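Local structure of ileal bile acid-binding protein (3ELX) at residues 67-73 against 84-89; 15-21 against 125-129. The protein binds bile acids such as cholate and probably carries them, and perhaps fatty acids, within the cytoplasm. The contacts are given in a common frame with arbitrary orientation. Numbering follows the deposited sequence.

Interaction 1. Residues 67-73 against 84-89; sequences FIVGKES and KGIVSM
F67 and I68 finish strand 61-68 in extended conformation. The CA-to-CB bond of F67 points toward the other segment, and with chi1 in the p well CG2 of V87 (chi1 t) sits over the ring face, 3.7 Å from F67 CD2 and 4.1 Å from the ring centroid, a CH-pi contact. The chain then folds through a type II turn from I68 to K71, closed by K71 N to I68 O at 3.0 Å. V69 sets its CG1 3.9 Å from M89 CB, beside L94, a cholate-binding residue. G70, at phi 84° where a CB would jam against the preceding carbonyl, donates from its N to V87 O at 2.8 Å. This turn spans the gap between the fourth and fifth strands that marks the fatty acid-binding protein barrel; 61-68 and 73-76 are the sheet's outermost strands, and here the turn between them leans on strand 82-90. K71 O accepts a hydrogen bond from a water at 2.6 Å, and that water accepts from V87 N at 3.0 Å. E72 lays its CG 3.8 Å from I86 CG1, and a second water joins E72 OE2 (2.7 Å) to K84 NZ (3.1 Å), the charged atoms being 4.6 Å apart. S73 starts the next strand as an antiparallel hydrogen-bonded pair with G85, CA atoms 5.4 Å apart: S73 N to G85 O is 2.8 Å and G85 N to S73 O 2.9 Å. Its hydroxyl, chi1 m, ties the turn together, S73 OG giving to K71 O at 3.0 Å and accepting from I68 N at 3.1 Å.

Interaction 2. Residues 15-21 against 125-129; sequences QEGYEPF and AVLVR
Residues 15-16 end the first strand of the barrel and run antiparallel to 125-129 of the last. Q15 and R129 form a non-hydrogen-bonded pair with CA atoms 4.5 Å apart; E16 and V128 form the hydrogen-bonded pair, CA atoms 5.2 Å apart, with E16 N to V128 O and V128 N to E16 O both 2.9 Å. This is the exit from strand into the helical lid of the fatty acid-binding protein fold. G17 makes the corner at phi 82°, and a CB there would clash with V126 O. It is also the N-cap residue of helix 18-24, whose first turn is marked by F21 N to G17 O at 3.0 Å. The helix brings F21 (chi1 t) back over the strand: L127 CB lies over the ring face, 3.7 Å from F21 CG, while A125 O approaches the ring edge, 3.7 Å from F21 CD1. F21 also meets Y101, a cholate-binding residue, edge-to-face. L127 CD1 wedges 3.8 Å from both Y18 CA and Q15 CG. Q15 OE1 lies 3.4 Å from R129 CD, and the R129 guanidinium is salt-bridged to E114. Where the segments part, a water donates to G17 O and V126 O, 2.9 Å from each.

How the interactions relate
Both interactions belong to one antiparallel barrel, on opposite sides of the chain's centre, with centres about 25 Å apart. Interaction 2 joins the first and last strands, neighbours in the sheet, and adds the start of the helical lid; its apolar part is a buried aromatic and leucine packed between helix and strand. Interaction 1 lies at the gap between the outermost strands, so a turn meets a strand there with just one beta bridge, and half of its touching residues are exposed, against about a quarter in interaction 2, though both contacts are partly buried. In interaction 1 one water bridges backbone atoms where direct pairing is missing and a second links two charged side chains, whereas in interaction 2 the water sits at the strand-to-helix corner.

Interaction 1. Residues 67-73 against 84-89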
loop_
_atom_site.group_PDB
_atom_site.type_symbol
_atom_site.label_atom_id
_atom_site.label_comp_id
_atom_site.label_asym_id
_atom_site.label_seq_id
_atom_site.Cartn_x
_atom_site.Cartn_y
_atom_site.Cartn_z
ATOM N N PHE A 67 3.778 -7.214 -10.053
ATOM C CA PHE A 67 5.106 -6.692 -10.343
ATOM C C PHE A 67 6.178 -7.709 -10.026
ATOM O O PHE A 67 5.970 -8.600 -9.198
ATOM C CB PHE A 67 5.366 -5.376 -9.597
ATOM C CG PHE A 67 5.241 -5.475 -8.099
ATOM C CD1 PHE A 67 4.028 -5.186 -7.467
ATOM C CD2 PHE A 67 6.341 -5.834 -7.308
ATOM C CE1 PHE A 67 3.905 -5.268 -6.060
ATOM C CE2 PHE A 67 6.233 -5.906 -5.909
ATOM C CZ PHE A 67 5.020 -5.629 -5.285
ATOM N N ILE A 68 7.311 -7.589 -10.709
ATOM C CA ILE A 68 8.497 -8.384 -10.383
ATOM C C ILE A 68 9.557 -7.412 -9.898
ATOM O O ILE A 68 9.903 -6.457 -10.603
ATOM C CB ILE A 68 9.005 -9.194 -11.604
ATOM C CG1 ILE A 68 7.918 -10.186 -12.040
ATOM C CG2 ILE A 68 10.321 -9.908 -11.265
ATOM C CD1 ILE A 68 8.158 -10.811 -13.397
ATOM N N VAL A 69 10.055 -7.636 -8.689
ATOM C CA VAL A 69 11.075 -6.740 -8.138
ATOM C C VAL A 69 12.252 -6.639 -9.112
ATOM O O VAL A 69 12.735 -7.650 -9.622
ATOM C CB VAL A 69 11.551 -7.208 -6.754
ATOM C CG1 VAL A 69 12.644 -6.281 -6.198
ATOM C CG2 VAL A 69 10.369 -7.270 -5.794
ATOM N N GLY A 70 12.694 -5.409 -9.379
ATOM C CA GLY A 70 13.838 -5.178 -10.274
ATOM C C GLY A 70 13.532 -5.142 -11.762
ATOM O O GLY A 70 14.425 -4.868 -12.573
ATOM N N LYS A 71 12.284 -5.409 -12.129
ATOM C CA LYS A 71 11.883 -5.426 -13.526
ATOM C C LYS A 71 10.757 -4.448 -13.798
ATOM O O LYS A 71 9.830 -4.342 -12.999
ATOM C CB LYS A 71 11.444 -6.835 -13.926
ATOM C CG LYS A 71 12.569 -7.699 -14.428
ATOM C CD LYS A 71 13.195 -8.550 -13.342
ATOM C CE LYS A 71 13.849 -9.784 -13.958
ATOM N NZ LYS A 71 14.779 -9.465 -15.076
ATOM N N GLU A 72 10.821 -3.760 -14.934
ATOM C CA GLU A 72 9.731 -2.868 -15.338
ATOM C C GLU A 72 8.410 -3.622 -15.347
ATOM O O GLU A 72 8.275 -4.659 -16.012
ATOM C CB GLU A 72 9.966 -2.278 -16.730
ATOM C CG GLU A 72 11.112 -1.305 -16.847
ATOM C CD GLU A 72 11.232 -0.741 -18.247
ATOM O OE1 GLU A 72 12.191 0.023 -18.496
ATOM O OE2 GLU A 72 10.372 -1.056 -19.104
ATOM N N SER A 73 7.438 -3.094 -14.613
ATOM C CA SER A 73 6.143 -3.754 -14.472
ATOM C C SER A 73 4.999 -2.782 -14.673
ATOM O O SER A 73 5.048 -1.654 -14.194
ATOM C CB SER A 73 6.013 -4.375 -13.079
ATOM O OG SER A 73 7.034 -5.329 -12.838
ATOM N N LYS A 84 4.164 2.477 -15.485
ATOM C CA LYS A 84 5.143 1.414 -15.494
ATOM C C LYS A 84 6.202 1.758 -14.455
ATOM O O LYS A 84 6.698 2.888 -14.399
ATOM C CB LYS A 84 5.746 1.224 -16.882
ATOM C CG LYS A 84 6.563 -0.057 -17.015
ATOM C CD LYS A 84 6.895 -0.378 -18.468
ATOM C CE LYS A 84 5.975 -1.448 -19.021
ATOM N NZ LYS A 84 6.217 -2.783 -18.386
ATOM N N GLY A 85 6.516 0.790 -13.606
ATOM C CA GLY A 85 7.441 1.059 -12.514
ATOM C C GLY A 85 8.395 -0.072 -12.233
ATOM O O GLY A 85 8.150 -1.224 -12.611
ATOM N N ILE A 86 9.474 0.272 -11.536
ATOM C CA ILE A 86 10.454 -0.706 -11.097
ATOM C C ILE A 86 10.510 -0.685 -9.579
ATOM O O ILE A 86 10.998 0.269 -8.961
ATOM C CB ILE A 86 11.860 -0.466 -11.711
ATOM C CG1 ILE A 86 11.772 -0.302 -13.233
ATOM C CG2 ILE A 86 12.801 -1.621 -11.335
ATOM C CD1 ILE A 86 13.060 0.156 -13.878
ATOM N N VAL A 87 9.989 -1.749 -8.991
ATOM C CA VAL A 87 9.945 -1.911 -7.542
ATOM C C VAL A 87 11.296 -2.440 -7.065
ATOM O O VAL A 87 11.912 -3.276 -7.727
ATOM C CB VAL A 87 8.813 -2.898 -7.162
ATOM C CG1 VAL A 87 8.763 -3.117 -5.642
ATOM C CG2 VAL A 87 7.485 -2.364 -7.680
ATOM N N SER A 88 11.778 -1.928 -5.934
ATOM C CA SER A 88 13.035 -2.408 -5.381
ATOM C C SER A 88 12.817 -3.050 -4.021
ATOM O O SER A 88 11.799 -2.826 -3.377
ATOM C CB SER A 88 14.066 -1.287 -5.270
ATOM O OG SER A 88 13.621 -0.265 -4.404
ATOM N N MET A 89 13.774 -3.868 -3.608
ATOM C CA MET A 89 13.725 -4.443 -2.271
ATOM C C MET A 89 15.105 -4.372 -1.645
ATOM O O MET A 89 16.112 -4.596 -2.319
ATOM C CB MET A 89 13.235 -5.888 -2.317
ATOM C CG MET A 89 12.909 -6.454 -0.932
ATOM S SD MET A 89 12.815 -8.238 -0.948
ATOM C CE MET A 89 11.232 -8.428 -1.743
HETATM O O HOH W 1 8.748 -3.858 -10.658
HETATM O O HOH W 2 8.732 -2.872 -20.201
#

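Interaction 2. Residues 15-21 against 125-129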
loop_
_atom_site.group_PDB
_atom_site.type_symbol
_atom_site.label_atom_id
_atom_site.label_comp_id
_atom_site.label_asym_id
_atom_site.label_seq_id
_atom_site.Cartn_x
_atom_site.Cartn_y
_atom_site.Cartn_z
ATOM N N GLN A 15 -3.485 2.349 12.278
ATOM C CA GLN A 15 -3.352 3.326 11.212
ATOM C C GLN A 15 -3.002 4.682 11.804
ATOM O O GLN A 15 -3.687 5.147 12.707
ATOM C CB GLN A 15 -4.665 3.405 10.446
ATOM C CG GLN A 15 -4.550 3.988 9.055
ATOM C CD GLN A 15 -5.726 3.600 8.181
ATOM O OE1 GLN A 15 -5.639 2.671 7.371
ATOM N NE2 GLN A 15 -6.847 4.286 8.363
ATOM N N GLU A 16 -1.940 5.308 11.300
ATOM C CA GLU A 16 -1.534 6.643 11.755
ATOM C C GLU A 16 -1.316 7.554 10.560
ATOM O O GLU A 16 -0.731 7.135 9.561
ATOM C CB GLU A 16 -0.234 6.589 12.560
ATOM C CG GLU A 16 -0.338 5.953 13.930
ATOM C CD GLU A 16 0.963 6.077 14.703
ATOM O OE1 GLU A 16 1.192 7.134 15.330
ATOM O OE2 GLU A 16 1.764 5.118 14.676
ATOM N N GLY A 17 -1.762 8.803 10.676
ATOM C CA GLY A 17 -1.547 9.807 9.633
ATOM C C GLY A 17 -2.501 9.785 8.452
ATOM O O GLY A 17 -2.251 10.442 7.439
ATOM N N TYR A 18 -3.597 9.044 8.577
ATOM C CA TYR A 18 -4.552 8.866 7.485
ATOM C C TYR A 18 -5.091 10.195 6.940
ATOM O O TYR A 18 -5.058 10.440 5.731
ATOM C CB TYR A 18 -5.689 7.946 7.955
ATOM C CG TYR A 18 -6.905 7.884 7.061
ATOM C CD1 TYR A 18 -6.918 7.090 5.913
ATOM C CD2 TYR A 18 -8.061 8.585 7.397
ATOM C CE1 TYR A 18 -8.055 7.026 5.107
ATOM C CE2 TYR A 18 -9.194 8.524 6.607
ATOM C CZ TYR A 18 -9.184 7.749 5.468
ATOM O OH TYR A 18 -10.321 7.700 4.695
ATOM N N GLU A 19 -5.571 11.057 7.827
ATOM C CA GLU A 19 -6.176 12.314 7.385
ATOM C C GLU A 19 -5.184 13.309 6.760
ATOM O O GLU A 19 -5.432 13.775 5.652
ATOM C CB GLU A 19 -7.038 12.933 8.484
ATOM C CG GLU A 19 -8.166 11.997 8.880
ATOM C CD GLU A 19 -9.206 12.612 9.783
ATOM O OE1 GLU A 19 -9.252 13.863 9.915
ATOM O OE2 GLU A 19 -9.998 11.822 10.357
ATOM N N PRO A 20 -4.064 13.624 7.446
ATOM C CA PRO A 20 -3.102 14.523 6.795
ATOM C C PRO A 20 -2.537 13.988 5.475
ATOM O O PRO A 20 -2.330 14.770 4.546
ATOM C CB PRO A 20 -1.983 14.663 7.835
ATOM C CG PRO A 20 -2.611 14.300 9.128
ATOM C CD PRO A 20 -3.622 13.247 8.801
ATOM N N PHE A 21 -2.299 12.678 5.388
ATOM C CA PHE A 21 -1.766 12.094 4.159
ATOM C C PHE A 21 -2.780 12.222 3.022
ATOM O O PHE A 21 -2.436 12.668 1.932
ATOM C CB PHE A 21 -1.362 10.626 4.353
ATOM C CG PHE A 21 -0.905 9.959 3.081
ATOM C CD1 PHE A 21 0.412 10.078 2.648
ATOM C CD2 PHE A 21 -1.801 9.223 2.305
ATOM C CE1 PHE A 21 0.821 9.473 1.464
ATOM C CE2 PHE A 21 -1.391 8.615 1.119
ATOM C CZ PHE A 21 -0.078 8.745 0.702
ATOM N N ALA A 125 3.808 14.441 4.763
ATOM C CA ALA A 125 2.767 13.681 5.440
ATOM C C ALA A 125 3.026 12.207 5.224
ATOM O O ALA A 125 3.328 11.777 4.106
ATOM C CB ALA A 125 1.382 14.056 4.948
ATOM N N VAL A 126 2.905 11.455 6.311
ATOM C CA VAL A 126 3.224 10.032 6.328
ATOM C C VAL A 126 2.043 9.228 6.868
ATOM O O VAL A 126 1.539 9.497 7.971
ATOM C CB VAL A 126 4.466 9.737 7.193
ATOM C CG1 VAL A 126 4.793 8.248 7.168
ATOM C CG2 VAL A 126 5.670 10.543 6.713
ATOM N N LEU A 127 1.599 8.265 6.072
ATOM C CA LEU A 127 0.597 7.298 6.495
ATOM C C LEU A 127 1.298 5.981 6.824
ATOM O O LEU A 127 2.033 5.439 5.997
ATOM C CB LEU A 127 -0.432 7.077 5.388
ATOM C CG LEU A 127 -1.366 5.873 5.491
ATOM C CD1 LEU A 127 -2.270 5.953 6.719
ATOM C CD2 LEU A 127 -2.194 5.753 4.206
ATOM N N VAL A 128 1.084 5.488 8.040
ATOM C CA VAL A 128 1.586 4.176 8.427
ATOM C C VAL A 128 0.411 3.258 8.728
ATOM O O VAL A 128 -0.375 3.528 9.629
ATOM C CB VAL A 128 2.500 4.232 9.676
ATOM C CG1 VAL A 128 3.063 2.843 9.980
ATOM C CG2 VAL A 128 3.634 5.247 9.504
ATOM N N ARG A 129 0.297 2.182 7.957
ATOM C CA ARG A 129 -0.755 1.185 8.166
ATOM C C ARG A 129 -0.128 -0.117 8.621
ATOM O O ARG A 129 0.842 -0.576 8.030
ATOM C CB ARG A 129 -1.524 0.943 6.867
ATOM C CG ARG A 129 -2.353 2.128 6.376
ATOM C CD ARG A 129 -3.264 1.753 5.188
ATOM N NE ARG A 129 -3.779 0.394 5.312
ATOM C CZ ARG A 129 -3.327 -0.652 4.622
ATOM N NH1 ARG A 129 -2.365 -0.504 3.722
ATOM N NH2 ARG A 129 -3.848 -1.850 4.827
HETATM O O HOH W 3 0.096 12.054 7.883
#